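Local coordinates for synaptic vesicle membrane protein VAT-1 homolog-like (Homo sapiens, PDB 4A27), which probably acts as an oxidoreductase of the quinone oxidoreductase subfamily within the zinc-containing alcohol dehydrogenase family, at residues A121-N126 with I309-D314. Numbering follows the deposited sequence.
Sequences AAFPMN and IKPVVD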
loop_
_atom_site.group_PDB
_atom_site.type_symbol
_atom_site.label_atom_id
_atom_site.label_comp_id
_atom_site.label_asym_id
_atom_site.label_seq_id
_atom_site.Cartn_x
_atom_site.Cartn_y
_atom_site.Cartn_z
ATOM N N ALA A 121 15.717 -11.552 -22.268
ATOM C CA ALA A 121 16.627 -10.667 -21.523
ATOM C C ALA A 121 15.970 -9.345 -21.280
ATOM O O ALA A 121 16.505 -8.517 -20.573
ATOM C CB ALA A 121 17.937 -10.421 -22.314
ATOM N N ALA A 122 14.889 -9.090 -22.018
ATOM C CA ALA A 122 14.097 -7.890 -21.836
ATOM C C ALA A 122 12.998 -8.040 -20.819
ATOM O O ALA A 122 12.275 -7.074 -20.561
ATOM C CB ALA A 122 13.478 -7.515 -23.157
ATOM N N PHE A 123 12.771 -9.270 -20.364
ATOM C CA PHE A 123 11.553 -9.648 -19.632
ATOM C C PHE A 123 11.623 -9.400 -18.074
ATOM O O PHE A 123 10.872 -8.580 -17.556
ATOM C CB PHE A 123 11.256 -11.109 -19.933
ATOM C CG PHE A 123 9.890 -11.544 -19.583
ATOM C CD1 PHE A 123 8.824 -11.230 -20.411
ATOM C CD2 PHE A 123 9.642 -12.263 -18.422
ATOM C CE1 PHE A 123 7.529 -11.642 -20.095
ATOM C CE2 PHE A 123 8.338 -12.683 -18.104
ATOM C CZ PHE A 123 7.290 -12.371 -18.954
ATOM N N PRO A 124 12.558 -10.061 -17.350
ATOM C CA PRO A 124 12.526 -10.096 -15.874
ATOM C C PRO A 124 12.586 -8.775 -15.122
ATOM O O PRO A 124 11.718 -8.512 -14.308
ATOM C CB PRO A 124 13.762 -10.943 -15.483
ATOM C CG PRO A 124 14.441 -11.287 -16.717
ATOM C CD PRO A 124 13.855 -10.548 -17.861
ATOM N N MET A 125 13.590 -7.943 -15.354
ATOM C CA MET A 125 13.672 -6.699 -14.593
ATOM C C MET A 125 12.411 -5.865 -14.769
ATOM O O MET A 125 11.765 -5.503 -13.774
ATOM C CB MET A 125 14.907 -5.886 -14.967
ATOM C CG MET A 125 16.226 -6.453 -14.415
ATOM S SD MET A 125 16.438 -6.172 -12.636
ATOM C CE MET A 125 17.115 -4.498 -12.733
ATOM N N ASN A 126 12.076 -5.543 -16.025
ATOM C CA ASN A 126 10.996 -4.611 -16.286
ATOM C C ASN A 126 9.650 -5.165 -15.856
ATOM O O ASN A 126 8.860 -4.445 -15.195
ATOM C CB ASN A 126 10.947 -4.148 -17.737
ATOM C CG ASN A 126 12.150 -3.286 -18.142
ATOM O OD1 ASN A 126 12.882 -2.786 -17.306
ATOM N ND2 ASN A 126 12.344 -3.115 -19.437
ATOM N N ILE A 309 0.850 -10.089 -22.710
ATOM C CA ILE A 309 1.977 -9.194 -22.574
ATOM C C ILE A 309 3.108 -9.633 -23.515
ATOM O O ILE A 309 3.173 -10.784 -23.911
ATOM C CB ILE A 309 2.515 -9.124 -21.118
ATOM C CG1 ILE A 309 3.017 -10.474 -20.630
ATOM C CG2 ILE A 309 1.481 -8.532 -20.094
ATOM C CD1 ILE A 309 3.873 -10.321 -19.345
ATOM N N LYS A 310 4.001 -8.698 -23.833
ATOM C CA LYS A 310 5.106 -8.914 -24.740
ATOM C C LYS A 310 6.130 -7.778 -24.567
ATOM O O LYS A 310 5.807 -6.605 -24.746
ATOM C CB LYS A 310 4.597 -8.963 -26.186
ATOM C CG LYS A 310 5.687 -9.131 -27.242
ATOM C CD LYS A 310 5.089 -9.371 -28.640
ATOM C CE LYS A 310 6.088 -10.041 -29.601
ATOM N NZ LYS A 310 6.244 -11.509 -29.351
ATOM N N PRO A 311 7.357 -8.122 -24.221
ATOM C CA PRO A 311 8.383 -7.109 -24.048
ATOM C C PRO A 311 8.593 -6.294 -25.322
ATOM O O PRO A 311 8.504 -6.823 -26.415
ATOM C CB PRO A 311 9.623 -7.920 -23.648
ATOM C CG PRO A 311 9.168 -9.297 -23.375
ATOM C CD PRO A 311 7.841 -9.496 -23.956
ATOM N N VAL A 312 8.819 -4.998 -25.157
ATOM C CA VAL A 312 9.036 -4.060 -26.261
ATOM C C VAL A 312 10.532 -3.851 -26.271
ATOM O O VAL A 312 11.088 -3.405 -25.266
ATOM C CB VAL A 312 8.362 -2.700 -26.019
ATOM C CG1 VAL A 312 8.795 -1.653 -27.090
ATOM C CG2 VAL A 312 6.811 -2.825 -26.062
ATOM N N VAL A 313 11.184 -4.244 -27.364
ATOM C CA VAL A 313 12.633 -4.183 -27.501
ATOM C C VAL A 313 12.992 -2.961 -28.357
ATOM O O VAL A 313 12.528 -2.813 -29.462
ATOM C CB VAL A 313 13.203 -5.452 -28.101
ATOM C CG1 VAL A 313 14.731 -5.329 -28.243
ATOM C CG2 VAL A 313 12.850 -6.692 -27.223
ATOM N N ASP A 314 13.805 -2.069 -27.823
ATOM C CA ASP A 314 14.164 -0.856 -28.572
ATOM C C ASP A 314 15.234 -1.133 -29.649
ATOM O O ASP A 314 15.127 -0.656 -30.783
ATOM C CB ASP A 314 14.716 0.167 -27.607
ATOM C CG ASP A 314 15.205 1.431 -28.312
ATOM O OD1 ASP A 314 14.373 2.222 -28.760
ATOM O OD2 ASP A 314 16.413 1.632 -28.406
#
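The turn that leads into helix 124-137 runs past the segment that leads out of helix 290-305 into strand 313-317. The two backbones come closest at Phe123 and Pro311, whose CA atoms are 6.0 Å apart, and no hydrogen bond joins them, so the contact rests on apolar side chains alone. Phe123 contributes most from its segment. With CG anti to the backbone N (chi1 -164°), its ring reaches back along the opposing chain, where it meets first Pro311 and then Ile309. Pro311 CG lies in the ring plane, 3.6 Å from Phe123 CD1, an edge approach rather than a stack on the face. Farther out, the methyl Ile309 CD1 approaches obliquely and lies 4.0 Å from both CE1 and CZ of Phe123. Ile309 CG1 takes the crowded position between N and carbonyl carbon (chi1 62°), and the extended chi2 carries CD1 to the ring. At the adjoining ring carbon, Pro311 CB, the methyl Ala122 CB rests 3.9 Å away, and it touches Val313 CG2 more loosely, at 4.2 Å. An alanine at Phe123 would remove the ring and probably loosen the packing around Pro311 and Ile309. This is interior packing where the GroES-like domain characteristic of this dehydrogenase family adjoins the Rossmann-type domain with its parallel sheet: Phe123 also meets Met89 of strand 87-91 and the nearly parallel ring of Phe127, while Ile309 and Val312 touch Gln161 of helix 154-163, and Val312 and Asp314 form backbone hydrogen bonds with Lys337 of the parallel neighbouring strand 337-341.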